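Local coordinates for Ice-binding protein 1 (Shewanella frigidimarina, PDB 6BG8) that adsorbs its bacterium onto ice and inhibits growth of ice crystals, the part modelled here being the C-terminal ice-binding domain of the longer adhesin, at residues V76-V79 with S83-A86; S43-F48 with S65-D70; T93-A98 with F221-Q226; N100-D105 with V153-I158; G160-G165 with T196-N201. One frame throughout, in Å; residues are numbered along the deposited sequence.

Interaction 1 of 5, residues V76-V79 with S83-A86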
# COMPACT_ATOMS: atom_id res chain seq x y z
N VAL A 76 1.47 21.58 10.18
CA VAL A 76 2.92 21.54 10.38
C VAL A 76 3.57 20.89 9.16
O VAL A 76 3.31 19.72 8.87
CB VAL A 76 3.30 20.76 11.65
CG1 VAL A 76 4.81 20.66 11.79
CG2 VAL A 76 2.68 21.42 12.88
N VAL A 77 4.44 21.64 8.51
CA VAL A 77 5.15 21.12 7.33
C VAL A 77 6.19 20.10 7.77
O VAL A 77 7.01 20.39 8.66
CB VAL A 77 5.82 22.27 6.57
CG1 VAL A 77 6.62 21.71 5.39
CG2 VAL A 77 4.78 23.28 6.11
N PRO A 78 6.21 18.91 7.19
CA PRO A 78 7.25 17.93 7.56
C PRO A 78 8.65 18.45 7.27
O PRO A 78 8.92 19.07 6.24
CB PRO A 78 6.91 16.71 6.70
CG PRO A 78 5.43 16.85 6.41
CD PRO A 78 5.21 18.34 6.28
N VAL A 79 9.55 18.16 8.20
CA VAL A 79 10.98 18.44 8.04
C VAL A 79 11.52 17.58 6.90
O VAL A 79 11.07 16.43 6.75
CB VAL A 79 11.69 18.16 9.36
CG1 VAL A 79 13.12 17.83 9.16
CG2 VAL A 79 11.54 19.35 10.30
N SER A 83 7.90 24.09 2.53
CA SER A 83 6.47 24.35 2.40
C SER A 83 5.76 23.02 2.27
O SER A 83 6.36 22.00 1.94
CB SER A 83 6.17 25.23 1.19
OG SER A 83 6.51 24.52 0.00
N MET A 84 4.45 23.05 2.54
CA MET A 84 3.66 21.84 2.35
C MET A 84 3.63 21.44 0.89
O MET A 84 3.66 20.25 0.56
CB MET A 84 2.26 22.04 2.91
CG MET A 84 1.47 20.76 3.02
SD MET A 84 2.13 19.67 4.30
CE MET A 84 1.49 20.44 5.80
N VAL A 85 3.57 22.43 -0.02
CA VAL A 85 3.61 22.13 -1.45
C VAL A 85 4.88 21.37 -1.81
O VAL A 85 4.83 20.39 -2.57
CB VAL A 85 3.49 23.44 -2.26
CG1 VAL A 85 3.82 23.20 -3.72
CG2 VAL A 85 2.09 24.02 -2.12
N ALA A 86 6.02 21.79 -1.27
CA ALA A 86 7.27 21.09 -1.59
C ALA A 86 7.25 19.66 -1.05
O ALA A 86 7.78 18.75 -1.69
CB ALA A 86 8.46 21.86 -1.03

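Interaction 2 of 5, residues S43-F48 with S65-D70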
# COMPACT_ATOMS: atom_id res chain seq x y z
N SER A 43 -10.40 18.56 1.66
CA SER A 43 -11.81 18.23 1.58
C SER A 43 -12.05 16.87 0.93
O SER A 43 -13.15 16.31 1.06
CB SER A 43 -12.55 19.32 0.81
OG SER A 43 -12.04 19.44 -0.50
N TYR A 44 -11.05 16.30 0.27
CA TYR A 44 -11.22 15.00 -0.36
C TYR A 44 -10.95 13.84 0.60
O TYR A 44 -11.08 12.69 0.19
CB TYR A 44 -10.33 14.91 -1.61
CG TYR A 44 -11.00 15.49 -2.84
CD1 TYR A 44 -11.17 16.86 -2.98
CD2 TYR A 44 -11.50 14.67 -3.84
CE1 TYR A 44 -11.79 17.40 -4.11
CE2 TYR A 44 -12.12 15.19 -4.96
CZ TYR A 44 -12.26 16.56 -5.09
OH TYR A 44 -12.89 17.07 -6.20
N TYR A 45 -10.57 14.12 1.85
CA TYR A 45 -10.67 13.13 2.91
C TYR A 45 -12.14 12.98 3.30
O TYR A 45 -12.82 13.98 3.52
CB TYR A 45 -9.86 13.55 4.14
CG TYR A 45 -8.36 13.39 4.04
CD1 TYR A 45 -7.78 12.12 4.04
CD2 TYR A 45 -7.53 14.50 3.97
CE1 TYR A 45 -6.39 11.97 3.97
CE2 TYR A 45 -6.15 14.35 3.89
CZ TYR A 45 -5.59 13.09 3.89
OH TYR A 45 -4.21 12.94 3.81
N ALA A 46 -12.62 11.74 3.39
CA ALA A 46 -14.01 11.49 3.79
C ALA A 46 -14.07 10.40 4.84
O ALA A 46 -13.38 9.38 4.74
CB ALA A 46 -14.88 11.10 2.58
N GLY A 47 -14.90 10.63 5.86
CA GLY A 47 -15.18 9.63 6.87
C GLY A 47 -14.30 9.70 8.10
O GLY A 47 -14.55 8.95 9.05
N PHE A 48 -13.28 10.56 8.10
CA PHE A 48 -12.35 10.65 9.22
C PHE A 48 -12.79 11.75 10.19
O PHE A 48 -13.58 12.64 9.85
CB PHE A 48 -10.93 10.92 8.72
CG PHE A 48 -10.37 9.81 7.88
CD1 PHE A 48 -9.76 8.72 8.47
CD2 PHE A 48 -10.47 9.85 6.49
CE1 PHE A 48 -9.24 7.69 7.70
CE2 PHE A 48 -9.96 8.82 5.71
CZ PHE A 48 -9.34 7.74 6.32
N SER A 65 -2.23 13.27 8.88
CA SER A 65 -2.73 13.40 7.52
C SER A 65 -2.26 14.71 6.90
O SER A 65 -2.01 15.70 7.59
CB SER A 65 -4.26 13.34 7.49
OG SER A 65 -4.81 14.44 8.20
N TYR A 66 -2.14 14.71 5.57
CA TYR A 66 -1.52 15.79 4.82
C TYR A 66 -2.29 16.05 3.54
O TYR A 66 -2.73 15.10 2.87
CB TYR A 66 -0.07 15.46 4.47
CG TYR A 66 0.83 15.37 5.67
CD1 TYR A 66 1.29 16.52 6.30
CD2 TYR A 66 1.21 14.13 6.18
CE1 TYR A 66 2.10 16.44 7.42
CE2 TYR A 66 2.03 14.05 7.29
CZ TYR A 66 2.48 15.20 7.90
OH TYR A 66 3.29 15.11 9.00
N ALA A 67 -2.44 17.33 3.20
CA ALA A 67 -2.92 17.75 1.89
C ALA A 67 -2.25 19.07 1.54
O ALA A 67 -1.80 19.81 2.42
CB ALA A 67 -4.45 17.89 1.85
N GLY A 68 -2.17 19.35 0.24
CA GLY A 68 -1.39 20.50 -0.21
C GLY A 68 -1.99 21.85 0.13
O GLY A 68 -1.26 22.85 0.12
N ASP A 69 -3.28 21.91 0.41
CA ASP A 69 -3.89 23.16 0.85
C ASP A 69 -3.69 23.42 2.34
O ASP A 69 -4.09 24.48 2.82
CB ASP A 69 -5.39 23.17 0.51
CG ASP A 69 -6.17 22.17 1.33
OD1 ASP A 69 -5.76 20.98 1.34
OD2 ASP A 69 -7.18 22.55 1.97
N ASP A 70 -3.08 22.49 3.08
CA ASP A 70 -2.87 22.66 4.51
C ASP A 70 -2.04 23.91 4.78
O ASP A 70 -0.88 23.99 4.37
CB ASP A 70 -2.18 21.44 5.12
CG ASP A 70 -3.11 20.24 5.27
OD1 ASP A 70 -4.33 20.40 5.11
OD2 ASP A 70 -2.61 19.13 5.56
O HOH W 1 -9.85 21.52 1.86

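Interaction 3 of 5, residues T93-A98 with F221-Q226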
# COMPACT_ATOMS: atom_id res chain seq x y z
N THR A 93 6.56 12.78 -6.65
CA THR A 93 7.63 12.28 -7.50
C THR A 93 8.09 10.90 -7.04
O THR A 93 8.22 9.97 -7.85
CB THR A 93 8.79 13.27 -7.50
OG1 THR A 93 8.37 14.50 -8.09
CG2 THR A 93 10.00 12.73 -8.27
N ASP A 94 8.30 10.74 -5.73
CA ASP A 94 8.83 9.47 -5.23
C ASP A 94 7.83 8.33 -5.39
O ASP A 94 8.23 7.18 -5.59
CB ASP A 94 9.26 9.62 -3.77
CG ASP A 94 10.48 10.51 -3.61
OD1 ASP A 94 11.02 10.98 -4.64
OD2 ASP A 94 10.89 10.77 -2.46
N LEU A 95 6.52 8.63 -5.30
CA LEU A 95 5.54 7.59 -5.60
C LEU A 95 5.68 7.12 -7.04
O LEU A 95 5.70 5.91 -7.31
CB LEU A 95 4.12 8.12 -5.36
CG LEU A 95 2.96 7.17 -5.70
CD1 LEU A 95 3.13 5.81 -5.01
CD2 LEU A 95 1.63 7.81 -5.28
N GLY A 96 5.81 8.06 -7.97
CA GLY A 96 5.94 7.69 -9.37
C GLY A 96 7.17 6.85 -9.63
O GLY A 96 7.12 5.87 -10.37
N ILE A 97 8.29 7.22 -9.00
CA ILE A 97 9.53 6.45 -9.14
C ILE A 97 9.32 5.02 -8.69
O ILE A 97 9.68 4.06 -9.38
CB ILE A 97 10.67 7.12 -8.36
CG1 ILE A 97 11.06 8.46 -9.00
CG2 ILE A 97 11.90 6.18 -8.27
CD1 ILE A 97 11.99 9.33 -8.13
N ALA A 98 8.71 4.85 -7.51
CA ALA A 98 8.57 3.50 -6.95
C ALA A 98 7.60 2.65 -7.77
O ALA A 98 7.84 1.46 -7.98
CB ALA A 98 8.11 3.59 -5.49
N PHE A 221 -1.11 2.51 -1.67
CA PHE A 221 -0.86 3.62 -2.58
C PHE A 221 -1.81 3.52 -3.78
O PHE A 221 -1.88 2.47 -4.42
CB PHE A 221 0.58 3.62 -3.11
CG PHE A 221 1.64 3.81 -2.06
CD1 PHE A 221 1.93 5.07 -1.56
CD2 PHE A 221 2.38 2.73 -1.60
CE1 PHE A 221 2.91 5.24 -0.60
CE2 PHE A 221 3.36 2.89 -0.63
CZ PHE A 221 3.63 4.15 -0.13
N ALA A 222 -2.49 4.63 -4.10
CA ALA A 222 -3.26 4.75 -5.33
C ALA A 222 -2.62 5.87 -6.15
O ALA A 222 -2.71 7.04 -5.78
CB ALA A 222 -4.73 5.02 -5.04
N VAL A 223 -1.95 5.50 -7.24
CA VAL A 223 -1.10 6.48 -7.94
C VAL A 223 -1.94 7.57 -8.59
O VAL A 223 -1.57 8.75 -8.56
CB VAL A 223 -0.20 5.78 -8.97
CG1 VAL A 223 0.64 6.81 -9.72
CG2 VAL A 223 0.71 4.76 -8.27
N THR A 224 -3.08 7.21 -9.21
CA THR A 224 -3.87 8.20 -9.93
C THR A 224 -5.28 8.40 -9.40
O THR A 224 -5.94 9.34 -9.85
CB THR A 224 -3.97 7.85 -11.43
OG1 THR A 224 -4.75 6.65 -11.61
CG2 THR A 224 -2.60 7.66 -12.03
N ASP A 225 -5.75 7.58 -8.47
CA ASP A 225 -7.10 7.82 -7.96
C ASP A 225 -7.13 7.76 -6.44
O ASP A 225 -6.56 8.64 -5.79
CB ASP A 225 -8.10 6.84 -8.58
CG ASP A 225 -9.54 7.27 -8.36
OD1 ASP A 225 -9.77 8.43 -7.95
OD2 ASP A 225 -10.45 6.43 -8.57
N GLN A 226 -7.75 6.73 -5.86
CA GLN A 226 -8.17 6.83 -4.47
C GLN A 226 -7.86 5.56 -3.69
O GLN A 226 -7.78 4.46 -4.25
CB GLN A 226 -9.67 7.12 -4.36
CG GLN A 226 -10.54 6.00 -4.92
CD GLN A 226 -12.02 6.29 -4.82
OE1 GLN A 226 -12.42 7.29 -4.22
NE2 GLN A 226 -12.84 5.44 -5.43

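Interaction 4 of 5, residues N100-D105 with V153-I158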
# COMPACT_ATOMS: atom_id res chain seq x y z
N ASN A 100 7.04 2.94 -10.93
CA ASN A 100 7.75 2.64 -12.17
C ASN A 100 8.81 1.57 -11.96
O ASN A 100 9.03 0.72 -12.83
CB ASN A 100 8.41 3.91 -12.71
CG ASN A 100 7.44 4.78 -13.50
OD1 ASN A 100 6.25 4.45 -13.65
ND2 ASN A 100 7.94 5.91 -13.99
N PHE A 101 9.50 1.60 -10.81
CA PHE A 101 10.47 0.56 -10.49
C PHE A 101 9.79 -0.81 -10.47
O PHE A 101 10.29 -1.77 -11.07
CB PHE A 101 11.11 0.88 -9.14
CG PHE A 101 12.17 -0.11 -8.70
CD1 PHE A 101 11.84 -1.39 -8.27
CD2 PHE A 101 13.51 0.28 -8.68
CE1 PHE A 101 12.84 -2.29 -7.86
CE2 PHE A 101 14.50 -0.62 -8.26
CZ PHE A 101 14.16 -1.89 -7.85
N LEU A 102 8.64 -0.90 -9.81
CA LEU A 102 7.96 -2.18 -9.67
C LEU A 102 7.34 -2.63 -10.98
O LEU A 102 7.26 -3.83 -11.24
CB LEU A 102 6.89 -2.08 -8.58
CG LEU A 102 7.40 -2.00 -7.14
CD1 LEU A 102 6.26 -1.67 -6.18
CD2 LEU A 102 8.07 -3.32 -6.74
N ALA A 103 6.91 -1.68 -11.82
CA ALA A 103 6.30 -2.02 -13.10
C ALA A 103 7.31 -2.46 -14.15
O ALA A 103 6.93 -3.15 -15.10
CB ALA A 103 5.50 -0.83 -13.63
N ALA A 104 8.58 -2.09 -14.00
CA ALA A 104 9.55 -2.34 -15.06
C ALA A 104 10.06 -3.77 -14.98
O ALA A 104 10.38 -4.27 -13.90
CB ALA A 104 10.72 -1.36 -14.96
N ASP A 105 10.13 -4.44 -16.13
CA ASP A 105 10.61 -5.81 -16.22
C ASP A 105 11.90 -5.86 -17.02
O ASP A 105 11.97 -5.27 -18.11
CB ASP A 105 9.55 -6.69 -16.89
CG ASP A 105 9.86 -8.16 -16.75
OD1 ASP A 105 9.88 -8.66 -15.60
OD2 ASP A 105 10.07 -8.82 -17.79
N VAL A 153 12.64 -10.74 -0.49
CA VAL A 153 11.79 -9.76 -1.15
C VAL A 153 10.85 -10.49 -2.10
O VAL A 153 11.27 -11.39 -2.84
CB VAL A 153 12.62 -8.71 -1.91
CG1 VAL A 153 11.73 -7.91 -2.87
CG2 VAL A 153 13.31 -7.78 -0.93
N PHE A 154 9.57 -10.11 -2.07
CA PHE A 154 8.54 -10.67 -2.94
C PHE A 154 7.92 -9.52 -3.72
O PHE A 154 7.44 -8.55 -3.12
CB PHE A 154 7.44 -11.38 -2.13
CG PHE A 154 7.93 -12.49 -1.25
CD1 PHE A 154 8.64 -12.22 -0.09
CD2 PHE A 154 7.62 -13.80 -1.56
CE1 PHE A 154 9.07 -13.26 0.74
CE2 PHE A 154 8.04 -14.84 -0.73
CZ PHE A 154 8.76 -14.56 0.42
N ILE A 155 7.91 -9.62 -5.05
CA ILE A 155 7.29 -8.61 -5.90
C ILE A 155 6.28 -9.30 -6.79
O ILE A 155 6.62 -10.25 -7.50
CB ILE A 155 8.33 -7.85 -6.73
CG1 ILE A 155 9.23 -7.02 -5.81
CG2 ILE A 155 7.64 -6.95 -7.76
CD1 ILE A 155 10.47 -6.45 -6.49
N PHE A 156 5.05 -8.83 -6.73
CA PHE A 156 3.98 -9.26 -7.62
C PHE A 156 3.62 -8.08 -8.50
O PHE A 156 3.26 -7.01 -7.99
CB PHE A 156 2.77 -9.74 -6.83
CG PHE A 156 3.07 -10.93 -5.98
CD1 PHE A 156 3.57 -10.77 -4.69
CD2 PHE A 156 2.90 -12.21 -6.48
CE1 PHE A 156 3.88 -11.89 -3.92
CE2 PHE A 156 3.20 -13.31 -5.72
CZ PHE A 156 3.70 -13.15 -4.44
N THR A 157 3.76 -8.25 -9.81
CA THR A 157 3.58 -7.14 -10.74
C THR A 157 2.60 -7.55 -11.83
O THR A 157 2.86 -8.50 -12.58
CB THR A 157 4.93 -6.67 -11.28
OG1 THR A 157 4.70 -5.61 -12.21
CG2 THR A 157 5.73 -7.81 -11.93
N ILE A 158 1.48 -6.85 -11.90
CA ILE A 158 0.24 -7.37 -12.48
C ILE A 158 -0.32 -6.37 -13.46
O ILE A 158 -0.53 -5.20 -13.12
CB ILE A 158 -0.78 -7.68 -11.37
CG1 ILE A 158 -0.26 -8.83 -10.49
CG2 ILE A 158 -2.17 -7.97 -11.96
CD1 ILE A 158 -1.03 -9.04 -9.17
O HOH W 2 6.51 -5.89 -14.62

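Interaction 5 of 5, residues G160-G165 with T196-N201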
# COMPACT_ATOMS: atom_id res chain seq x y z
N GLY A 160 -3.30 -6.40 -14.90
CA GLY A 160 -4.70 -6.10 -14.68
C GLY A 160 -4.97 -5.71 -13.24
O GLY A 160 -4.22 -4.93 -12.64
N ASN A 161 -6.05 -6.25 -12.68
CA ASN A 161 -6.41 -6.02 -11.29
C ASN A 161 -5.85 -7.11 -10.38
O ASN A 161 -5.41 -8.17 -10.84
CB ASN A 161 -7.94 -5.99 -11.14
CG ASN A 161 -8.61 -4.99 -12.06
OD1 ASN A 161 -8.12 -3.87 -12.25
ND2 ASN A 161 -9.74 -5.39 -12.63
N LEU A 162 -5.88 -6.84 -9.07
CA LEU A 162 -5.63 -7.83 -8.03
C LEU A 162 -6.81 -7.80 -7.07
O LEU A 162 -7.14 -6.74 -6.55
CB LEU A 162 -4.33 -7.55 -7.25
CG LEU A 162 -4.12 -8.35 -5.95
CD1 LEU A 162 -4.02 -9.85 -6.21
CD2 LEU A 162 -2.93 -7.87 -5.15
N THR A 163 -7.43 -8.96 -6.84
CA THR A 163 -8.60 -9.06 -5.99
C THR A 163 -8.48 -10.27 -5.06
O THR A 163 -8.39 -11.40 -5.54
CB THR A 163 -9.88 -9.18 -6.82
OG1 THR A 163 -9.96 -8.10 -7.75
CG2 THR A 163 -11.12 -9.15 -5.92
N SER A 164 -8.51 -10.04 -3.75
CA SER A 164 -8.64 -11.14 -2.81
C SER A 164 -10.08 -11.18 -2.32
O SER A 164 -10.79 -10.17 -2.33
CB SER A 164 -7.67 -11.01 -1.64
OG SER A 164 -7.91 -9.84 -0.87
N GLY A 165 -10.53 -12.37 -1.94
CA GLY A 165 -11.90 -12.51 -1.49
C GLY A 165 -12.21 -13.91 -1.04
O GLY A 165 -11.32 -14.75 -0.85
N THR A 196 -10.33 -10.29 5.45
CA THR A 196 -9.09 -11.00 5.16
C THR A 196 -7.91 -10.35 5.89
O THR A 196 -7.99 -9.23 6.40
CB THR A 196 -8.78 -11.03 3.65
OG1 THR A 196 -8.62 -9.69 3.16
CG2 THR A 196 -9.89 -11.74 2.87
N ASN A 197 -6.81 -11.09 5.94
CA ASN A 197 -5.53 -10.61 6.46
C ASN A 197 -4.59 -10.45 5.28
O ASN A 197 -4.25 -11.43 4.62
CB ASN A 197 -4.93 -11.58 7.47
CG ASN A 197 -5.81 -11.77 8.70
OD1 ASN A 197 -6.37 -10.82 9.23
ND2 ASN A 197 -5.90 -13.01 9.17
N PHE A 198 -4.17 -9.21 5.02
CA PHE A 198 -3.35 -8.85 3.86
C PHE A 198 -2.02 -8.28 4.33
O PHE A 198 -1.97 -7.53 5.31
CB PHE A 198 -4.09 -7.84 2.97
CG PHE A 198 -3.41 -7.57 1.64
CD1 PHE A 198 -2.31 -6.73 1.58
CD2 PHE A 198 -3.88 -8.15 0.48
CE1 PHE A 198 -1.67 -6.50 0.37
CE2 PHE A 198 -3.25 -7.91 -0.73
CZ PHE A 198 -2.14 -7.09 -0.78
N SER A 199 -0.94 -8.63 3.61
CA SER A 199 0.41 -8.14 3.90
C SER A 199 1.05 -7.61 2.62
O SER A 199 0.96 -8.25 1.57
CB SER A 199 1.29 -9.27 4.47
OG SER A 199 1.00 -9.49 5.83
N GLY A 200 1.70 -6.46 2.72
CA GLY A 200 2.51 -5.95 1.62
C GLY A 200 2.22 -4.50 1.29
O GLY A 200 1.26 -3.89 1.76
N ASN A 201 3.10 -3.94 0.45
CA ASN A 201 2.98 -2.57 -0.01
C ASN A 201 2.27 -2.57 -1.36
O ASN A 201 2.80 -3.06 -2.35
CB ASN A 201 4.36 -1.92 -0.13
CG ASN A 201 5.14 -1.96 1.16
OD1 ASN A 201 4.92 -1.13 2.04
ND2 ASN A 201 6.03 -2.94 1.29
O HOH W 3 -6.57 -10.02 1.40

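Interaction 1 of 5, residues V76-V79 with S83-A86
Ser83, whose carbonyl oxygen touches a methyl of Val77, turns its hydroxyl back along its own chain, where OG accepts the N-H of Ala86 at 3.1 Å with an N-H...O angle of 157°. This is an N-cap: Ser83 sits directly before the helix that begins at Met84, and its OG takes up one of the first-turn amides that have no carbonyl of an earlier helical residue to pair with. The torsion that places OG over the helix start is chi1 65°, with the hydroxyl tucked between backbone N and carbonyl carbon.

Across the gap, Val77 straddles the Ser83-Met84 peptide. CG1 settles 3.5 Å from Ser83 O, while CG2 stops 3.6 Å from Met84 N, so each methyl covers a different part of that peptide.

This is the entry to helix 84-103, the long helix that lies alongside the beta-solenoid in the ice-binding (DUF3494) fold. After three intervening residues the chain returns from 76-79 to start the helix beside them.

Met84 supplies the other half of the contact. Its chain leaves with CG opposite the backbone N, then bends at both chi2 (69°) and chi3, which folds the thioether back toward the loop. SD packs 3.9 Å from Pro78 CD, the two side chains crossing at about a right angle, and CE reaches 3.6 Å from Val76 O. Tyr66 touches both Pro78 and Met84, and Thr72 also touches Val77.

Interaction 2 of 5, residues S43-F48 with S65-D70
Tyr45 and Tyr66 make the direct hydrogen bond of this contact: the phenol of Tyr45 donates from OH to Tyr66 O at 2.8 Å. The donor stands above the carbonyl plane, 37° out of it, and the C=O...O angle is 127°. Seen from the ring, the accepting oxygen lies at its edge, near the ring plane. A water makes a second polar link, donating to Asp69 OD2 and accepting, weakly, from Ser43 N.

Within 65-70 the polar groups shape the chain. A type I turn runs from Ala67 to Asp70, closed by Asp70 N to Ala67 O. The Asp70 carboxylate returns the grip, with OD2 taking Ala67 N at 3.0 Å from above the carboxylate plane. OD1 of the same group forms a salt bridge with Arg42, which would be expected to favour the charged form. Arg42 also reaches Ser65 OG, whose strongest partner is Gly55 O.

The van der Waals contacts are lighter. Tyr45 leans toward the second segment with CG opposite its carbonyl carbon (chi1 -76°), and the ring meets Ser65 and Ala67 obliquely: Tyr45 OH is 3.7 Å from Ser65 CB, and Tyr45 CE2 is 4.4 Å from Ala67 CB. Phe57 meets the Tyr45 ring edge-to-face.

Strands 45-46 and 65-66 belong to different parallel sheets, so the tyrosine spans the inside from one to the other. Such bridging of faces by inward side chains is characteristic of a beta-solenoid, here near one end of the ice-binding fold.

Interaction 3 of 5, residues T93-A98 with F221-Q226
Leu95 reaches from the helix to both Phe221 and Val223. CB leaves the helix pointing at the strand and carries the rest of the chain there; chi1 of 177° sets CG opposite the backbone N. At CG the first partner appears, Val223 CG2 at 4.2 Å.

Beyond CG, Leu95 CD1 lies between Phe221 and Val223 CG2: it is 3.7 Å from the Phe221 ring atom CD1, 3.9 Å from both CB and CG of that residue, and 4.2 Å from Val223 CG2. It thus covers the root of the aromatic side chain and comes to the ring obliquely. The Leu95 and Phe221 side chains run antiparallel, flank to flank. The other methyl, Leu95 CD2, meets backbone instead: it sits 4.0 Å from Val223 CA and 4.4 Å from Ala222 O, at the point where strand 219-222 gives way to a loop.

Helix 84-103 lies along the parallel-stranded solenoid of the DUF3494 ice-binding fold, and Leu95 is one of the side chains joining the two. Leu17 and Phe203 from neighbouring strands also touch Leu95, with Leu38 from a loop.

Phe221 is set toward the helix with CG opposite its carbonyl carbon (chi1 -63°), and its ring stacks with that of Phe203. Val223, partly exposed, presents CG2 to the leucine, while its side chain also packs on Trp205.

Interaction 4 of 5, residues N100-D105 with V153-I158
Ala103 and Thr157 mark the closest backbone approach, with their CA atoms 6.3 Å apart where the last turn of helix 84-103 passes over strand 154-158. The strand is extended and alternates its side chains, so Ile155 and Thr157 both face the helix; at Ala104 the chain leaves helical geometry.

Leu102 and Ile155 form the apolar half. One methyl of the leucine does the work: CD2 sits 3.8 Å from Ile155 CG2 and 4.0 Å from both CG1 and CD1, so it is cradled by the branched isoleucine. With chi1 near -72°, Leu102 swings its tip from the side of the helix toward the strand.

Thr157 supplies the polar half. Its OG1 points at the end of the helix, where a weak, long bond to Leu102 O at 3.3 Å is possible but not settled. A water donates to Ala103 O at 2.8 Å and lies 3.0 Å from Thr157 OG1. The same hydroxyl is also bonded to Arg185 NH2, its strongest partner.

A long helix packed by its C-terminal turn on inward-facing strand residues belongs to the DUF3494 ice-binding fold, in which the helix runs beside the solenoid.

Interaction 5 of 5, residues G160-G165 with T196-N201
Ser164 and Thr196 face each other through a water rather than directly, their hydroxyls OG and OG1 being 4.1 Å apart. Both adopt the same conformation, with the oxygen between the backbone N and the carbonyl carbon (chi1 62° in each), and this turns the two hydroxyls toward the shared water. The water lies 2.6 Å from Ser164 OG and donates to Thr196 OG1 at 2.7 Å. Each hydroxyl also has its strongest protein partner in Gly193: Ser164 OG binds its N-H, Thr196 OG1 its carbonyl oxygen. These buried oxygens are therefore well satisfied.

Beside the water, Leu162 and Phe198 form the apolar part. Phe198 has CG opposite its backbone N (chi1 -171°), which carries the ring across toward strand 162-164. Leu162 CD2 comes to the ring's edge, near its plane, 4.4 Å from CE2. The water also lies in the ring plane, at an edge, 3.4 Å from Phe198 CD2.

Leu162 and Ser164 point inward from one face, Thr196 and Phe198 from another; just after Phe198, at Gly200, the chain turns a corner onto a different face. Such inward side chains meeting in the interior of the stacked coils are characteristic of a beta-solenoid; the Thr196 side chain is about 10 Å from that of Thr212, an ice-binding site inferred by similarity.

Overall arrangement
Interactions 1, 3 and 4 all use helix 84-103, at its start, middle and end; interactions 2 and 5 join faces of the beta-solenoid beneath it. Interaction 1, with its centre about 22 Å from the chain's centre, is only partly buried and combines a helix cap with aliphatic packing. It abuts interaction 2 directly, through strand 65-66 and the residue after it. Interactions 2 to 5 are buried, yet differ in chemistry: interaction 3 is purely apolar, whereas 2, 4 and 5 each include a bridging water. Interactions 3 and 5 reach neighbouring strands, 219-222 and 197-204, and interactions 1 and 5 lie on opposite sides of the chain's centre.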